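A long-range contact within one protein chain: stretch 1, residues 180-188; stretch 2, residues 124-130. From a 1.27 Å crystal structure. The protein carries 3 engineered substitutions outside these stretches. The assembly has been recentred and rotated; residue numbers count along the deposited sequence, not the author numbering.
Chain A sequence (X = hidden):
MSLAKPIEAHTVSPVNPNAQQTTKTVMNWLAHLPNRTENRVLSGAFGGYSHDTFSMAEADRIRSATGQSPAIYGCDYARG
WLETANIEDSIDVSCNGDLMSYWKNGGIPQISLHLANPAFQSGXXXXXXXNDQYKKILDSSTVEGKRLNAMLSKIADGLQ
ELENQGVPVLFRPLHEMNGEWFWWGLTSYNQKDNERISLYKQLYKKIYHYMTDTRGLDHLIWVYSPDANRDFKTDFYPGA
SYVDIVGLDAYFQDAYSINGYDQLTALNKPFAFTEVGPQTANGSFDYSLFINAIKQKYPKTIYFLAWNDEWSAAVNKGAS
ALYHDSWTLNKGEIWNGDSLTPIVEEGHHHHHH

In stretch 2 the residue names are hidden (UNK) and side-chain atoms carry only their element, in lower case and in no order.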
# COMPACT_ATOMS: atom_id res chain seq x y z
N GLU A 180 4.22 12.27 11.28
CA GLU A 180 3.73 13.62 11.56
C GLU A 180 3.74 14.49 10.32
O GLU A 180 3.57 15.71 10.42
CB GLU A 180 4.52 14.24 12.73
CG GLU A 180 5.99 14.60 12.43
CD GLU A 180 6.98 13.44 12.51
OE1 GLU A 180 6.60 12.29 12.82
OE2 GLU A 180 8.17 13.69 12.25
N TRP A 181 3.91 13.89 9.15
CA TRP A 181 4.01 14.64 7.89
C TRP A 181 2.66 14.77 7.15
O TRP A 181 2.29 15.88 6.76
CB TRP A 181 5.14 14.09 7.01
CG TRP A 181 5.23 12.60 6.94
CD1 TRP A 181 4.66 11.79 5.99
CD2 TRP A 181 5.95 11.74 7.82
NE1 TRP A 181 4.97 10.48 6.24
CE2 TRP A 181 5.77 10.42 7.35
CE3 TRP A 181 6.75 11.95 8.96
CZ2 TRP A 181 6.34 9.31 7.98
CZ3 TRP A 181 7.32 10.84 9.59
CH2 TRP A 181 7.10 9.54 9.09
N PHE A 182 1.92 13.68 6.98
CA PHE A 182 0.63 13.75 6.26
C PHE A 182 -0.47 14.33 7.14
O PHE A 182 -0.49 14.13 8.36
CB PHE A 182 0.20 12.38 5.77
CG PHE A 182 1.15 11.75 4.77
CD1 PHE A 182 1.58 12.46 3.65
CD2 PHE A 182 1.56 10.44 4.93
CE1 PHE A 182 2.44 11.87 2.71
CE2 PHE A 182 2.41 9.84 4.00
CZ PHE A 182 2.84 10.55 2.89
N TRP A 183 -1.42 15.02 6.52
CA TRP A 183 -2.47 15.69 7.28
C TRP A 183 -3.32 14.73 8.13
O TRP A 183 -3.86 15.13 9.16
CB TRP A 183 -3.37 16.52 6.36
CG TRP A 183 -4.15 15.75 5.33
CD1 TRP A 183 -3.80 15.54 4.02
CD2 TRP A 183 -5.43 15.10 5.50
NE1 TRP A 183 -4.77 14.81 3.37
CE2 TRP A 183 -5.78 14.53 4.25
CE3 TRP A 183 -6.30 14.94 6.58
CZ2 TRP A 183 -6.95 13.79 4.07
CZ3 TRP A 183 -7.49 14.21 6.39
CH2 TRP A 183 -7.79 13.66 5.14
N TRP A 184 -3.43 13.47 7.71
CA TRP A 184 -4.27 12.50 8.41
C TRP A 184 -3.59 11.83 9.61
O TRP A 184 -4.23 11.06 10.33
CB TRP A 184 -4.78 11.44 7.43
CG TRP A 184 -3.68 10.67 6.73
CD1 TRP A 184 -2.98 9.59 7.22
CD2 TRP A 184 -3.20 10.90 5.40
NE1 TRP A 184 -2.08 9.16 6.27
CE2 TRP A 184 -2.20 9.93 5.15
CE3 TRP A 184 -3.50 11.84 4.40
CZ2 TRP A 184 -1.51 9.87 3.93
CZ3 TRP A 184 -2.81 11.79 3.21
CH2 TRP A 184 -1.82 10.81 2.98
N GLY A 185 -2.31 12.12 9.81
CA GLY A 185 -1.51 11.45 10.85
C GLY A 185 -1.40 12.25 12.15
O GLY A 185 -2.22 13.11 12.45
N LEU A 186 -0.38 11.93 12.94
CA LEU A 186 -0.08 12.67 14.16
C LEU A 186 0.44 14.07 13.81
O LEU A 186 0.84 14.33 12.68
CB LEU A 186 0.96 11.92 15.00
CG LEU A 186 0.48 10.67 15.72
CD1 LEU A 186 1.66 10.02 16.43
CD2 LEU A 186 -0.63 11.00 16.71
N THR A 187 0.46 14.95 14.80
CA THR A 187 0.83 16.34 14.55
C THR A 187 2.22 16.71 15.06
O THR A 187 2.81 17.69 14.60
CB THR A 187 -0.20 17.32 15.13
OG1 THR A 187 -0.33 17.11 16.54
CG2 THR A 187 -1.56 17.13 14.43
N SER A 188 2.72 15.94 16.02
CA SER A 188 4.07 16.12 16.54
C SER A 188 4.75 14.77 16.63
O SER A 188 4.12 13.75 16.92
CB SER A 188 4.03 16.77 17.92
OG SER A 188 3.79 18.17 17.83
N UNK A 124 -2.02 21.09 -0.02
CA UNK A 124 -1.69 21.10 1.41
C UNK A 124 -1.61 19.71 2.05
O UNK A 124 -1.86 19.57 3.25
c UNK A 124 -2.59 23.43 1.86
c UNK A 124 -1.90 24.44 2.46
c UNK A 124 -2.98 25.29 0.75
n UNK A 124 -2.16 25.58 1.74
n UNK A 124 -3.24 23.99 0.79
c UNK A 124 -2.68 21.97 2.19
N UNK A 125 -1.20 18.70 1.28
CA UNK A 125 -1.20 17.31 1.78
C UNK A 125 -0.34 17.05 3.01
O UNK A 125 -0.60 16.12 3.77
c UNK A 125 -0.90 16.31 0.65
c UNK A 125 2.42 14.86 -0.47
c UNK A 125 3.22 15.98 -0.61
c UNK A 125 1.35 17.35 0.06
c UNK A 125 2.70 17.23 -0.34
c UNK A 125 0.55 16.22 0.24
c UNK A 125 1.10 14.98 -0.06
N UNK A 126 0.68 17.89 3.21
CA UNK A 126 1.59 17.77 4.36
C UNK A 126 1.45 18.91 5.36
O UNK A 126 2.32 19.13 6.20
c UNK A 126 4.67 16.13 2.72
c UNK A 126 3.04 17.61 3.88
c UNK A 126 3.27 16.27 3.23
c UNK A 126 4.91 14.71 2.23
n UNK A 126 6.21 14.60 1.51
N UNK A 127 0.35 19.64 5.28
CA UNK A 127 0.08 20.71 6.24
C UNK A 127 -0.71 20.11 7.39
O UNK A 127 -1.79 19.56 7.17
o UNK A 127 -0.02 22.30 4.41
c UNK A 127 -0.72 21.84 5.58
c UNK A 127 -0.92 23.01 6.54
N UNK A 128 -0.19 20.19 8.63
CA UNK A 128 -0.91 19.55 9.73
C UNK A 128 -2.16 20.33 10.10
O UNK A 128 -2.25 21.54 9.84
c UNK A 128 0.10 19.59 10.89
c UNK A 128 1.05 20.84 9.07
c UNK A 128 0.97 20.76 10.58
N UNK A 129 -3.11 19.62 10.71
CA UNK A 129 -4.39 20.20 11.08
C UNK A 129 -4.71 19.87 12.52
O UNK A 129 -4.15 18.94 13.10
c UNK A 129 -5.52 19.74 10.13
c UNK A 129 -5.72 18.21 10.18
c UNK A 129 -5.23 20.24 8.72
c UNK A 129 -6.96 17.74 9.42
N UNK A 130 -5.60 20.66 13.11
CA UNK A 130 -6.00 20.44 14.47
C UNK A 130 -7.08 19.36 14.54
O UNK A 130 -7.69 19.01 13.53
c UNK A 130 -6.59 21.72 15.08
o UNK A 130 -7.80 22.02 14.39
c UNK A 130 -5.61 22.92 14.99
O HOH W 1 -2.59 16.80 10.90

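Position 124 carries six side-chain atoms: one carbon leading into a five-membered ring of three carbons and two nitrogens. That composition is an imidazole, and its end leads away from stretch 1, staying 6.8 Å or more from it. The residue is His-124. Its backbone O accepts a hydrogen bond from the N of position 127 (3.0 Å), closing a type I turn.

Position 125 has seven carbons, one followed by a six-membered ring with no further atom on it. The absence of a ring oxygen excludes tyrosine, so this is Phe-125. Its CE1 lies 4.4 Å from CE1 of Phe-182, an apolar approach at an oblique angle. The backbone does more: O of Phe-125 accepts a hydrogen bond from N of Trp-183 at 3.1 Å, with an angle of 145° at the hydrogen.

Position 126 shows four carbons in an unbranched row ending in nitrogen, which identifies Lys-126. All torsions beyond chi1 are t, so the chain is extended, and its aliphatic part passes the Phe-182 ring, CE to CE1 of Phe-182 being 3.8 Å. Its CA is 3.1 Å from O of Trp-181, a CA-H...O contact with 129° at the hydrogen.

At position 127 a single carbon carries one oxygen and one carbon. This beta-branched pattern is Thr-127. Its CA-to-CB bond points away from stretch 1, leaving the backbone to make the approach: O of Thr-127 is 3.5 Å from CB of Trp-183.

Position 128 has three carbons that close a ring onto the backbone N, the signature of Pro-128. Its CA is 4.8 Å from that of Trp-183, but its side chain comes no nearer to stretch 1 than 4.6 Å.

Position 129 has four carbons, forked at the first, with one arm two carbons long: Ile-129. With chi1 p and chi2 t, the longer arm reaches Trp-183, CD1 lying 4.0 Å from CE3 of Trp-183. O of Ile-129 is 3.4 Å from CG2 of Thr-187.

Position 130 again has one carbon bearing an oxygen and a carbon, so it is Thr-130. Pointing away from stretch 1, it caps the helix that follows.

The contact therefore joins two irregular segments without a sheet-like ladder. One direct hydrogen bond sets the register near Phe-125, and a water extends it, accepting from N of Ile-129 (2.9 Å from the water O) and donating to O of Trp-183 (2.7 Å from the same O). Apolar packing by Phe-182 and Trp-183 contributes to the 486 Å² buried.

Stretch 2 124-130: HFKTPIT
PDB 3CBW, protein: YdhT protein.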